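Local atomic coordinates of 3-phosphoshikimate 1-carboxyvinyltransferase (Streptomyces sviceus, PDB entry 7M0O), a protein that probably catalyses transfer of the enolpyruvyl group of phosphoenolpyruvate to the 5-hydroxyl of shikimate-3-phosphate, a late step on the way to chorismate. Residues Q155-L160 and P182-T187. Residues are numbered along the deposited sequence; the frame is centred on the assembly and turned at random.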
ATOM      1  N   GLN A 155      -0.881   6.221  -8.950  1.00 33.73           N
ATOM      2  CA  GLN A 155      -0.152   7.305  -8.300  1.00 31.02           C
ATOM      3  C   GLN A 155      -0.355   8.651  -8.985  1.00 21.59           C
ATOM      4  O   GLN A 155      -0.151   9.680  -8.339  1.00 19.11           O
ATOM      5  CB  GLN A 155       1.343   6.978  -8.231  1.00 31.84           C
ATOM      6  CG  GLN A 155       1.763   6.349  -6.905  1.00 25.59           C
ATOM      7  CD  GLN A 155       3.252   6.070  -6.825  1.00 38.01           C
ATOM      8  OE1 GLN A 155       4.060   6.988  -6.735  1.00 33.07           O
ATOM      9  NE2 GLN A 155       3.622   4.792  -6.862  1.00 39.37           N
ATOM     10  N   TYR A 156      -0.747   8.670 -10.269  1.00 22.24           N
ATOM     11  CA  TYR A 156      -0.899   9.942 -10.977  1.00 21.25           C
ATOM     12  C   TYR A 156      -2.161  10.670 -10.543  1.00 16.58           C
ATOM     13  O   TYR A 156      -2.131  11.883 -10.307  1.00 17.90           O
ATOM     14  CB  TYR A 156      -0.919   9.725 -12.496  1.00 19.43           C
ATOM     15  CG  TYR A 156       0.312   9.019 -13.026  1.00 25.20           C
ATOM     16  CD1 TYR A 156       1.567   9.287 -12.501  1.00 18.83           C
ATOM     17  CD2 TYR A 156       0.208   8.059 -14.024  1.00 25.55           C
ATOM     18  CE1 TYR A 156       2.696   8.631 -12.965  1.00 23.57           C
ATOM     19  CE2 TYR A 156       1.338   7.397 -14.504  1.00 23.13           C
ATOM     20  CZ  TYR A 156       2.576   7.690 -13.962  1.00 25.76           C
ATOM     21  OH  TYR A 156       3.697   7.038 -14.416  1.00 32.15           O
ATOM     22  N   LEU A 157      -3.285   9.956 -10.442  1.00 15.28           N
ATOM     23  CA  LEU A 157      -4.486  10.592  -9.915  1.00 15.22           C
ATOM     24  C   LEU A 157      -4.262  11.061  -8.484  1.00 14.97           C
ATOM     25  O   LEU A 157      -4.667  12.173  -8.111  1.00 14.39           O
ATOM     26  CB  LEU A 157      -5.676   9.628 -10.008  1.00 12.35           C
ATOM     27  CG  LEU A 157      -6.947  10.164  -9.345  1.00 17.15           C
ATOM     28  CD1 LEU A 157      -7.375  11.508  -9.956  1.00 15.52           C
ATOM     29  CD2 LEU A 157      -8.085   9.147  -9.423  1.00 18.26           C
ATOM     30  N   THR A 158      -3.580  10.245  -7.677  1.00 13.93           N
ATOM     31  CA  THR A 158      -3.397  10.602  -6.275  1.00 13.36           C
ATOM     32  C   THR A 158      -2.495  11.824  -6.120  1.00 13.27           C
ATOM     33  O   THR A 158      -2.761  12.696  -5.281  1.00 11.57           O
ATOM     34  CB  THR A 158      -2.861   9.380  -5.521  1.00 20.58           C
ATOM     35  OG1 THR A 158      -3.962   8.507  -5.236  1.00 20.28           O
ATOM     36  CG2 THR A 158      -2.152   9.762  -4.238  1.00 15.61           C
ATOM     37  N   ALA A 159      -1.461  11.938  -6.958  1.00 13.09           N
ATOM     38  CA  ALA A 159      -0.640  13.150  -6.975  1.00 12.74           C
ATOM     39  C   ALA A 159      -1.471  14.401  -7.295  1.00 10.49           C
ATOM     40  O   ALA A 159      -1.312  15.438  -6.635  1.00 11.27           O
ATOM     41  CB  ALA A 159       0.504  12.991  -7.984  1.00 13.01           C
ATOM     42  N   LEU A 160      -2.365  14.321  -8.291  1.00 14.35           N
ATOM     43  CA  LEU A 160      -3.205  15.474  -8.630  1.00 13.37           C
ATOM     44  C   LEU A 160      -4.197  15.794  -7.516  1.00 13.75           C
ATOM     45  O   LEU A 160      -4.417  16.970  -7.193  1.00 14.50           O
ATOM     46  CB  LEU A 160      -3.953  15.221  -9.941  1.00 18.72           C
ATOM     47  CG  LEU A 160      -3.108  15.295 -11.211  1.00 19.09           C
ATOM     48  CD1 LEU A 160      -3.964  14.987 -12.429  1.00 16.21           C
ATOM     49  CD2 LEU A 160      -2.416  16.666 -11.339  1.00 20.00           C
ATOM     50  N   PRO A 182     -10.071   1.208  -4.541  1.00 31.54           N
ATOM     51  CA  PRO A 182      -9.713   1.389  -3.121  1.00 31.35           C
ATOM     52  C   PRO A 182      -8.612   2.412  -2.903  1.00 24.44           C
ATOM     53  O   PRO A 182      -8.614   3.110  -1.881  1.00 23.00           O
ATOM     54  CB  PRO A 182      -9.257  -0.016  -2.689  1.00 25.42           C
ATOM     55  CG  PRO A 182      -9.841  -0.953  -3.716  1.00 28.11           C
ATOM     56  CD  PRO A 182      -9.876  -0.178  -4.999  1.00 31.28           C
ATOM     57  N   TYR A 183      -7.668   2.506  -3.841  1.00 26.66           N
ATOM     58  CA  TYR A 183      -6.547   3.429  -3.711  1.00 24.69           C
ATOM     59  C   TYR A 183      -7.035   4.867  -3.620  1.00 24.22           C
ATOM     60  O   TYR A 183      -6.539   5.655  -2.803  1.00 21.65           O
ATOM     61  CB  TYR A 183      -5.604   3.246  -4.904  1.00 23.95           C
ATOM     62  CG  TYR A 183      -4.229   3.846  -4.764  1.00 28.73           C
ATOM     63  CD1 TYR A 183      -3.148   3.083  -4.327  1.00 30.13           C
ATOM     64  CD2 TYR A 183      -3.998   5.175  -5.100  1.00 31.51           C
ATOM     65  CE1 TYR A 183      -1.877   3.638  -4.210  1.00 32.68           C
ATOM     66  CE2 TYR A 183      -2.740   5.736  -4.988  1.00 30.06           C
ATOM     67  CZ  TYR A 183      -1.683   4.969  -4.540  1.00 34.89           C
ATOM     68  OH  TYR A 183      -0.438   5.537  -4.436  1.00 37.60           O
ATOM     69  N   VAL A 184      -8.033   5.223  -4.429  1.00 19.71           N
ATOM     70  CA  VAL A 184      -8.500   6.601  -4.364  1.00 21.23           C
ATOM     71  C   VAL A 184      -9.233   6.871  -3.050  1.00 24.21           C
ATOM     72  O   VAL A 184      -9.117   7.968  -2.492  1.00 19.09           O
ATOM     73  CB  VAL A 184      -9.357   6.954  -5.599  1.00 29.48           C
ATOM     74  CG1 VAL A 184      -8.704   6.426  -6.871  1.00 32.71           C
ATOM     75  CG2 VAL A 184     -10.787   6.452  -5.456  1.00 32.91           C
ATOM     76  N   GLU A 185      -9.966   5.890  -2.501  1.00 18.97           N
ATOM     77  CA  GLU A 185     -10.671   6.180  -1.253  1.00 18.99           C
ATOM     78  C   GLU A 185      -9.699   6.393  -0.098  1.00 18.83           C
ATOM     79  O   GLU A 185      -9.982   7.199   0.797  1.00 17.65           O
ATOM     80  CB  GLU A 185     -11.661   5.069  -0.899  1.00 22.84           C
ATOM     81  CG  GLU A 185     -12.645   5.446   0.228  1.00 39.08           C
ATOM     82  CD  GLU A 185     -12.927   6.950   0.332  1.00 41.34           C
ATOM     83  OE1 GLU A 185     -12.615   7.554   1.387  1.00 35.87           O
ATOM     84  OE2 GLU A 185     -13.496   7.524  -0.629  1.00 45.33           O
ATOM     85  N   ILE A 186      -8.565   5.686  -0.096  1.00 17.28           N
ATOM     86  CA  ILE A 186      -7.541   5.919   0.924  1.00 13.46           C
ATOM     87  C   ILE A 186      -6.966   7.327   0.796  1.00 15.54           C
ATOM     88  O   ILE A 186      -6.750   8.016   1.806  1.00 15.22           O
ATOM     89  CB  ILE A 186      -6.438   4.847   0.830  1.00 16.16           C
ATOM     90  CG1 ILE A 186      -7.022   3.476   1.183  1.00 18.38           C
ATOM     91  CG2 ILE A 186      -5.230   5.189   1.737  1.00 18.06           C
ATOM     92  CD1 ILE A 186      -6.083   2.354   0.863  1.00 20.26           C
ATOM     93  N   THR A 187      -6.710   7.782  -0.438  1.00 16.75           N
ATOM     94  CA  THR A 187      -6.184   9.135  -0.610  1.00 12.64           C
ATOM     95  C   THR A 187      -7.170  10.170  -0.080  1.00 14.34           C
ATOM     96  O   THR A 187      -6.780  11.114   0.619  1.00 13.16           O
ATOM     97  CB  THR A 187      -5.864   9.417  -2.078  1.00 14.87           C
ATOM     98  OG1 THR A 187      -4.878   8.498  -2.562  1.00 14.97           O
ATOM     99  CG2 THR A 187      -5.332  10.844  -2.243  1.00 14.46           C
TER
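Thr-158 and Thr-187 meet through their hydroxyls, OG1 of Thr-158 lying 2.8 Å from OG1 of Thr-187 in a hydrogen bond in which either oxygen could donate. In both threonines OG1 stands anti to the carbonyl carbon (chi1 -80° in Thr-158), which leaves each CG2 anti to the backbone N, and the two methyls come within 3.9 Å of each other, CG2 to CG2. A small branched residue suits both places: it offers a polar and an apolar arm where the CA atoms of the two segments lie nearest, CA of Thr-158 being 6.5 Å from CA of Thr-187. Tyr-183, one turn before Thr-187, suits its place because its flat ring can set an edge against Thr-158, CE2 of Tyr-183 being 3.0 Å from OG1 of Thr-158. Helices 155-163 and 182-193 run nearly parallel here, 21° apart; the first makes the β-α-β crossover between parallel strands 144-147 and 171-174, and the second follows strand 171-174, in a family built from repeated βαβαββ units. An alanine in place of Thr-158 would probably leave the Thr-187 hydroxyl without its mate across the helices and open a gap beside the tyrosine edge. Arg-13, predicted to bind shikimate-3-phosphate, hydrogen-bonds Thr-187 OG1 through NE and makes a cation-pi contact with Tyr-183, tying helix 8-20 to this pair. The phenol oxygen OH of Tyr-183 touches CG of Gln-155, a predicted ligand of both substrates, at 3.4 Å; amide and ring planes are 20° apart. Branched aliphatic Leu-157 and Val-184 suit an apolar contact beside the threonines, CD2 of Leu-157 meeting CG1 of Val-184 at 3.8 Å.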